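Local atomic coordinates of uncharacterized protein (Legionella pneumophila subsp. pneumophila str. Philadelphia 1, PDB entry 4RXV), a protein that is of unknown function but carries an N-terminal RavJ-type peptidase domain of clan CA, and probably works as an effector or metaeffector in Legionella infection. Residues 22-27 against 44-49; 75-80 against 108-113. One frame throughout, in Å; residues are numbered along the deposited sequence.

Contact 1: 22-27 against 44-49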
loop_
_atom_site.group_PDB
_atom_site.type_symbol
_atom_site.label_atom_id
_atom_site.label_comp_id
_atom_site.label_asym_id
_atom_site.label_seq_id
_atom_site.Cartn_x
_atom_site.Cartn_y
_atom_site.Cartn_z
ATOM N N VAL A 22 -6.742 -9.262 -6.233
ATOM C CA VAL A 22 -7.867 -8.723 -6.970
ATOM C C VAL A 22 -7.926 -7.227 -6.669
ATOM O O VAL A 22 -8.008 -6.816 -5.516
ATOM C CB VAL A 22 -9.180 -9.409 -6.558
ATOM C CG1 VAL A 22 -10.375 -8.684 -7.173
ATOM C CG2 VAL A 22 -9.173 -10.869 -6.953
ATOM N N VAL A 23 -7.878 -6.424 -7.720
ATOM C CA VAL A 23 -7.944 -4.975 -7.621
ATOM C C VAL A 23 -9.379 -4.616 -8.046
ATOM O O VAL A 23 -9.718 -4.600 -9.241
ATOM C CB VAL A 23 -6.893 -4.279 -8.499
ATOM C CG1 VAL A 23 -7.004 -2.795 -8.370
ATOM C CG2 VAL A 23 -5.503 -4.731 -8.099
ATOM N N ALA A 24 -10.236 -4.350 -7.061
ATOM C CA ALA A 24 -11.681 -4.292 -7.301
ATOM C C ALA A 24 -12.126 -3.104 -8.143
ATOM O O ALA A 24 -13.217 -3.133 -8.719
ATOM C CB ALA A 24 -12.424 -4.317 -5.964
ATOM N N ASP A 25 -11.277 -2.084 -8.245
ATOM C CA ASP A 25 -11.592 -0.877 -9.001
ATOM C C ASP A 25 -10.752 -0.765 -10.276
ATOM O O ASP A 25 -10.658 0.316 -10.841
ATOM C CB ASP A 25 -11.437 0.382 -8.141
ATOM C CG ASP A 25 -10.058 0.529 -7.539
ATOM O OD1 ASP A 25 -9.187 -0.352 -7.733
ATOM O OD2 ASP A 25 -9.869 1.532 -6.823
ATOM N N ILE A 26 -10.164 -1.869 -10.728
ATOM C CA ILE A 26 -9.294 -1.837 -11.897
ATOM C C ILE A 26 -10.003 -1.226 -13.105
ATOM O O ILE A 26 -9.397 -0.507 -13.884
ATOM C CB ILE A 26 -8.736 -3.255 -12.184
ATOM C CG1 ILE A 26 -7.699 -3.238 -13.301
ATOM C CG2 ILE A 26 -9.850 -4.253 -12.474
ATOM C CD1 ILE A 26 -6.751 -4.403 -13.223
ATOM N N GLY A 27 -11.296 -1.504 -13.257
ATOM C CA GLY A 27 -12.064 -1.003 -14.390
ATOM C C GLY A 27 -12.295 0.496 -14.364
ATOM O O GLY A 27 -12.639 1.085 -15.376
ATOM N N GLN A 44 -7.931 -9.723 -15.989
ATOM C CA GLN A 44 -8.642 -10.985 -16.116
ATOM C C GLN A 44 -9.071 -11.561 -14.767
ATOM O O GLN A 44 -10.133 -12.185 -14.658
ATOM C CB GLN A 44 -7.755 -11.981 -16.856
ATOM C CG GLN A 44 -7.598 -11.631 -18.326
ATOM C CD GLN A 44 -6.379 -12.266 -18.964
ATOM O OE1 GLN A 44 -5.502 -12.790 -18.276
ATOM N NE2 GLN A 44 -6.313 -12.211 -20.290
ATOM N N ARG A 45 -8.226 -11.376 -13.754
ATOM C CA ARG A 45 -8.511 -11.861 -12.418
ATOM C C ARG A 45 -9.732 -11.167 -11.861
ATOM O O ARG A 45 -10.601 -11.822 -11.271
ATOM C CB ARG A 45 -7.286 -11.653 -11.514
ATOM C CG ARG A 45 -7.383 -12.372 -10.181
ATOM C CD ARG A 45 -6.174 -12.076 -9.260
ATOM N NE ARG A 45 -4.926 -12.321 -9.980
ATOM C CZ ARG A 45 -4.058 -11.393 -10.382
ATOM N NH1 ARG A 45 -4.185 -10.111 -10.060
ATOM N NH2 ARG A 45 -3.036 -11.771 -11.116
ATOM N N TYR A 46 -9.811 -9.855 -12.057
ATOM C CA TYR A 46 -10.982 -9.117 -11.608
ATOM C C TYR A 46 -12.241 -9.584 -12.331
ATOM O O TYR A 46 -13.304 -9.691 -11.722
ATOM C CB TYR A 46 -10.817 -7.603 -11.772
ATOM C CG TYR A 46 -12.100 -6.928 -11.386
ATOM C CD1 TYR A 46 -12.473 -6.836 -10.055
ATOM C CD2 TYR A 46 -12.963 -6.414 -12.348
ATOM C CE1 TYR A 46 -13.673 -6.256 -9.684
ATOM C CE2 TYR A 46 -14.165 -5.838 -11.982
ATOM C CZ TYR A 46 -14.519 -5.762 -10.653
ATOM O OH TYR A 46 -15.709 -5.175 -10.279
ATOM N N GLN A 47 -12.136 -9.857 -13.626
ATOM C CA GLN A 47 -13.304 -10.309 -14.353
ATOM C C GLN A 47 -13.872 -11.565 -13.702
ATOM O O GLN A 47 -15.085 -11.687 -13.495
ATOM C CB GLN A 47 -12.944 -10.566 -15.816
ATOM C CG GLN A 47 -12.662 -9.293 -16.576
ATOM C CD GLN A 47 -13.857 -8.351 -16.582
ATOM O OE1 GLN A 47 -13.753 -7.185 -16.190
ATOM N NE2 GLN A 47 -15.001 -8.859 -17.017
ATOM N N LYS A 48 -12.995 -12.508 -13.382
ATOM C CA LYS A 48 -13.416 -13.759 -12.765
ATOM C C LYS A 48 -13.980 -13.543 -11.355
ATOM O O LYS A 48 -14.998 -14.136 -10.997
ATOM C CB LYS A 48 -12.235 -14.726 -12.735
ATOM C CG LYS A 48 -11.801 -15.154 -14.127
ATOM C CD LYS A 48 -10.594 -16.063 -14.119
ATOM C CE LYS A 48 -10.273 -16.504 -15.543
ATOM N NZ LYS A 48 -9.253 -17.584 -15.627
ATOM N N TYR A 49 -13.335 -12.684 -10.573
ATOM C CA TYR A 49 -13.799 -12.364 -9.236
ATOM C C TYR A 49 -15.191 -11.735 -9.228
ATOM O O TYR A 49 -16.051 -12.113 -8.422
ATOM C CB TYR A 49 -12.798 -11.395 -8.615
ATOM C CG TYR A 49 -13.242 -10.765 -7.330
ATOM C CD1 TYR A 49 -12.982 -11.379 -6.121
ATOM C CD2 TYR A 49 -13.890 -9.528 -7.317
ATOM C CE1 TYR A 49 -13.344 -10.788 -4.931
ATOM C CE2 TYR A 49 -14.252 -8.918 -6.127
ATOM C CZ TYR A 49 -13.990 -9.554 -4.942
ATOM O OH TYR A 49 -14.334 -8.974 -3.738
HETATM O O HOH W 1 -15.699 -3.098 -8.163
#

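Contact 2: 75-80 against 108-113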
loop_
_atom_site.group_PDB
_atom_site.type_symbol
_atom_site.label_atom_id
_atom_site.label_comp_id
_atom_site.label_asym_id
_atom_site.label_seq_id
_atom_site.Cartn_x
_atom_site.Cartn_y
_atom_site.Cartn_z
ATOM N N GLN A 75 -1.040 -0.241 15.105
ATOM C CA GLN A 75 -1.601 -1.579 15.209
ATOM C C GLN A 75 -2.735 -1.789 14.186
ATOM O O GLN A 75 -2.917 -2.904 13.677
ATOM C CB GLN A 75 -2.082 -1.886 16.634
ATOM C CG GLN A 75 -2.550 -3.318 16.816
ATOM C CD GLN A 75 -1.418 -4.333 16.646
ATOM O OE1 GLN A 75 -0.278 -4.044 16.939
ATOM N NE2 GLN A 75 -1.749 -5.527 16.176
ATOM N N GLU A 76 -3.518 -0.751 13.890
ATOM C CA GLU A 76 -4.565 -0.899 12.877
ATOM C C GLU A 76 -3.998 -1.240 11.504
ATOM O O GLU A 76 -4.583 -2.031 10.782
ATOM C CB GLU A 76 -5.403 0.358 12.779
ATOM C CG GLU A 76 -6.356 0.559 13.934
ATOM C CD GLU A 76 -6.908 1.943 13.874
ATOM O OE1 GLU A 76 -7.943 2.131 13.202
ATOM O OE2 GLU A 76 -6.296 2.851 14.475
ATOM N N TYR A 77 -2.875 -0.636 11.149
ATOM C CA TYR A 77 -2.252 -0.944 9.863
ATOM C C TYR A 77 -1.722 -2.377 9.838
ATOM O O TYR A 77 -1.878 -3.079 8.839
ATOM C CB TYR A 77 -1.152 0.051 9.546
ATOM C CG TYR A 77 -1.685 1.434 9.253
ATOM C CD1 TYR A 77 -2.323 1.703 8.054
ATOM C CD2 TYR A 77 -1.575 2.461 10.176
ATOM C CE1 TYR A 77 -2.844 2.948 7.770
ATOM C CE2 TYR A 77 -2.094 3.725 9.907
ATOM C CZ TYR A 77 -2.727 3.957 8.695
ATOM O OH TYR A 77 -3.280 5.173 8.369
ATOM N N ILE A 78 -1.115 -2.817 10.932
ATOM C CA ILE A 78 -0.635 -4.194 11.022
ATOM C C ILE A 78 -1.810 -5.176 10.892
ATOM O O ILE A 78 -1.741 -6.161 10.140
ATOM C CB ILE A 78 0.179 -4.389 12.309
ATOM C CG1 ILE A 78 1.439 -3.495 12.255
ATOM C CG2 ILE A 78 0.520 -5.850 12.525
ATOM C CD1 ILE A 78 2.313 -3.559 13.502
ATOM N N LYS A 79 -2.908 -4.896 11.580
ATOM C CA LYS A 79 -4.083 -5.750 11.485
ATOM C C LYS A 79 -4.661 -5.773 10.080
ATOM O O LYS A 79 -5.139 -6.806 9.637
ATOM C CB LYS A 79 -5.140 -5.318 12.492
ATOM C CG LYS A 79 -4.915 -5.880 13.884
ATOM C CD LYS A 79 -6.093 -5.593 14.792
ATOM C CE LYS A 79 -6.082 -4.143 15.221
ATOM N NZ LYS A 79 -7.405 -3.690 15.683
ATOM N N PHE A 80 -4.637 -4.634 9.405
ATOM C CA PHE A 80 -5.150 -4.543 8.035
ATOM C C PHE A 80 -4.395 -5.544 7.139
ATOM O O PHE A 80 -5.010 -6.322 6.407
ATOM C CB PHE A 80 -5.016 -3.111 7.514
ATOM C CG PHE A 80 -5.632 -2.878 6.156
ATOM C CD1 PHE A 80 -4.973 -3.226 5.003
ATOM C CD2 PHE A 80 -6.866 -2.249 6.044
ATOM C CE1 PHE A 80 -5.532 -3.001 3.762
ATOM C CE2 PHE A 80 -7.434 -2.004 4.804
ATOM C CZ PHE A 80 -6.766 -2.382 3.660
ATOM N N HIS A 108 -2.108 -1.767 3.710
ATOM C CA HIS A 108 -1.457 -3.068 3.845
ATOM C C HIS A 108 0.043 -2.871 3.992
ATOM O O HIS A 108 0.673 -3.409 4.896
ATOM C CB HIS A 108 -1.782 -3.900 2.617
ATOM C CG HIS A 108 -1.349 -5.323 2.693
ATOM N ND1 HIS A 108 -0.026 -5.712 2.719
ATOM C CD2 HIS A 108 -2.095 -6.450 2.713
ATOM C CE1 HIS A 108 0.009 -7.027 2.778
ATOM N NE2 HIS A 108 -1.228 -7.497 2.768
ATOM N N SER A 109 0.630 -2.120 3.076
ATOM C CA SER A 109 2.077 -1.861 3.122
ATOM C C SER A 109 2.483 -1.060 4.342
ATOM O O SER A 109 3.562 -1.318 4.891
ATOM C CB SER A 109 2.557 -1.150 1.862
ATOM O OG SER A 109 2.356 -1.929 0.712
ATOM N N ALA A 110 1.665 -0.115 4.793
ATOM C CA ALA A 110 1.964 0.575 6.040
ATOM C C ALA A 110 2.109 -0.436 7.177
ATOM O O ALA A 110 3.038 -0.326 7.983
ATOM C CB ALA A 110 0.910 1.612 6.355
ATOM N N GLY A 111 1.226 -1.436 7.237
ATOM C CA GLY A 111 1.339 -2.474 8.251
ATOM C C GLY A 111 2.600 -3.292 8.127
ATOM O O GLY A 111 3.286 -3.530 9.125
ATOM N N VAL A 112 2.925 -3.722 6.914
ATOM C CA VAL A 112 4.152 -4.479 6.679
ATOM C C VAL A 112 5.372 -3.712 7.188
ATOM O O VAL A 112 6.258 -4.280 7.818
ATOM C CB VAL A 112 4.286 -4.828 5.184
ATOM C CG1 VAL A 112 5.657 -5.360 4.852
ATOM C CG2 VAL A 112 3.186 -5.817 4.756
ATOM N N LEU A 113 5.424 -2.428 6.875
ATOM C CA LEU A 113 6.571 -1.607 7.226
ATOM C C LEU A 113 6.628 -1.298 8.713
ATOM O O LEU A 113 7.698 -1.328 9.307
ATOM C CB LEU A 113 6.537 -0.329 6.411
ATOM C CG LEU A 113 6.638 -0.582 4.914
ATOM C CD1 LEU A 113 6.243 0.678 4.144
ATOM C CD2 LEU A 113 7.964 -1.127 4.491
#

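Contact 1: 22-27 against 44-49
CG1 of Val22 stands anti to its backbone N (chi1 171°), and on the helix CG of Tyr49 is likewise anti to its own N (chi1 170°); these torsions bring the two side chains together, crossing at about a right angle. Val22 CG1 lies over one face of the ring, 3.7 Å from the centroid of Tyr49 and 19° off the normal, a CH-pi contact displaced toward the rim. The same methyl meets the neighbouring Tyr46 ring at its edge, near the plane, with Val22 CG1 4.0 Å from Tyr46 CD1. The other branch, Val22 CG2, reaches the aliphatic part of Arg45, 4.0 Å from Arg45 CD; the Arg45 chain bends at chi3, and NH1 hydrogen-bonds to Phe21 O.

The joint sets helix 37-50 of the RavJ peptidase domain against edge strand 22-23 of a small mixed sheet, whose strand 95-100 also touches Val22 and Tyr49.

Beyond the strand the chain makes a type I turn from Val23 to Ile26, whose residues line one side of the contact with Tyr46. Ile26 CG2, flanked by its own backbone N and carbonyl carbon, packs against the base of that side chain at 3.6 Å from Tyr46 CB. Ala24 O comes obliquely to the ring, 3.3 Å from Tyr46 CE1. A water bridges the two segments: it donates to Ala24 O over a short 2.5 Å and is hydrogen-bonded to Tyr46 OH at 3.0 Å. Asp25 turns from the helix, its carboxylate accepting hydrogen bonds from Cys102 N and Trp173 NE1.

Contact 2: 75-80 against 108-113
The axes of segments 75-80 and 108-113, in helices 74-84 and 105-114, approach to 6.9 Å and cross steeply, at -110°. The backbones are closest where Ile78 CA comes to 3.8 Å from Gly111 CA. Gly111 has no side chain to hold the helices apart, and its alpha carbon lies directly against the neighbouring main chain: Gly111 CA is 3.3 Å from Tyr77 O in a CA-H...O contact, with an angle of 138° at the hydrogen.

Side chains pack round this crossing point. Tyr77 carries CG anti to its carbonyl carbon (chi1 -69°); its CB leans on the backbone of Gly111 while the ring passes Ala110 obliquely, Tyr77 CD1 lying 3.7 Å from Ala110 CB. The far end of the ring then leads away from helix 105-114, and strand 202-206 supplies Tyr205 as a further aromatic neighbour. Beside the glycine, Ile78 CG1 rests 3.6 Å from Gly111 O. Phe80, with CG anti to its backbone N, swings its ring back to the first residue of the other segment: Phe80 CD1 approaches His108 N obliquely at 3.5 Å, and CE1 touches the side chain, with Phe80 CE1 4.0 Å from His108 CB. The two side chains cross at about a right angle. The imidazole is fixed at both nitrogens, ND1 by Tyr18 OH and NE2 by Asn85 OD1, so this buried polar ring is satisfied and its rotation set.

Helix 105-114, packed by helices 74-84 and 6-14 and touching strands 136-146 and 168-170 of the antiparallel sheet through Ser109, Ala110 and Leu113, is consistent with the papain-like fold of clan CA peptidases.

Contact 1 comes first along the chain: after helix 6-14, strand 22-23 and its turn are met by helix 37-50, closing a loop of 16 residues. The chain then runs through helix 60-64 into helix 74-84, where contact 2 opens; it closes at helix 105-114, after 27 residues that include strands 91-92 and 95-100. The two loops follow in series, neither nested nor crossed, and the contacts do not touch, their centres lying about 23 Å apart. Strand 95-100, inside the second loop, pairs with strand 22-23 of contact 1, and the chain runs on from it into helix 105-114 of contact 2, which packs on the four-stranded antiparallel sheet.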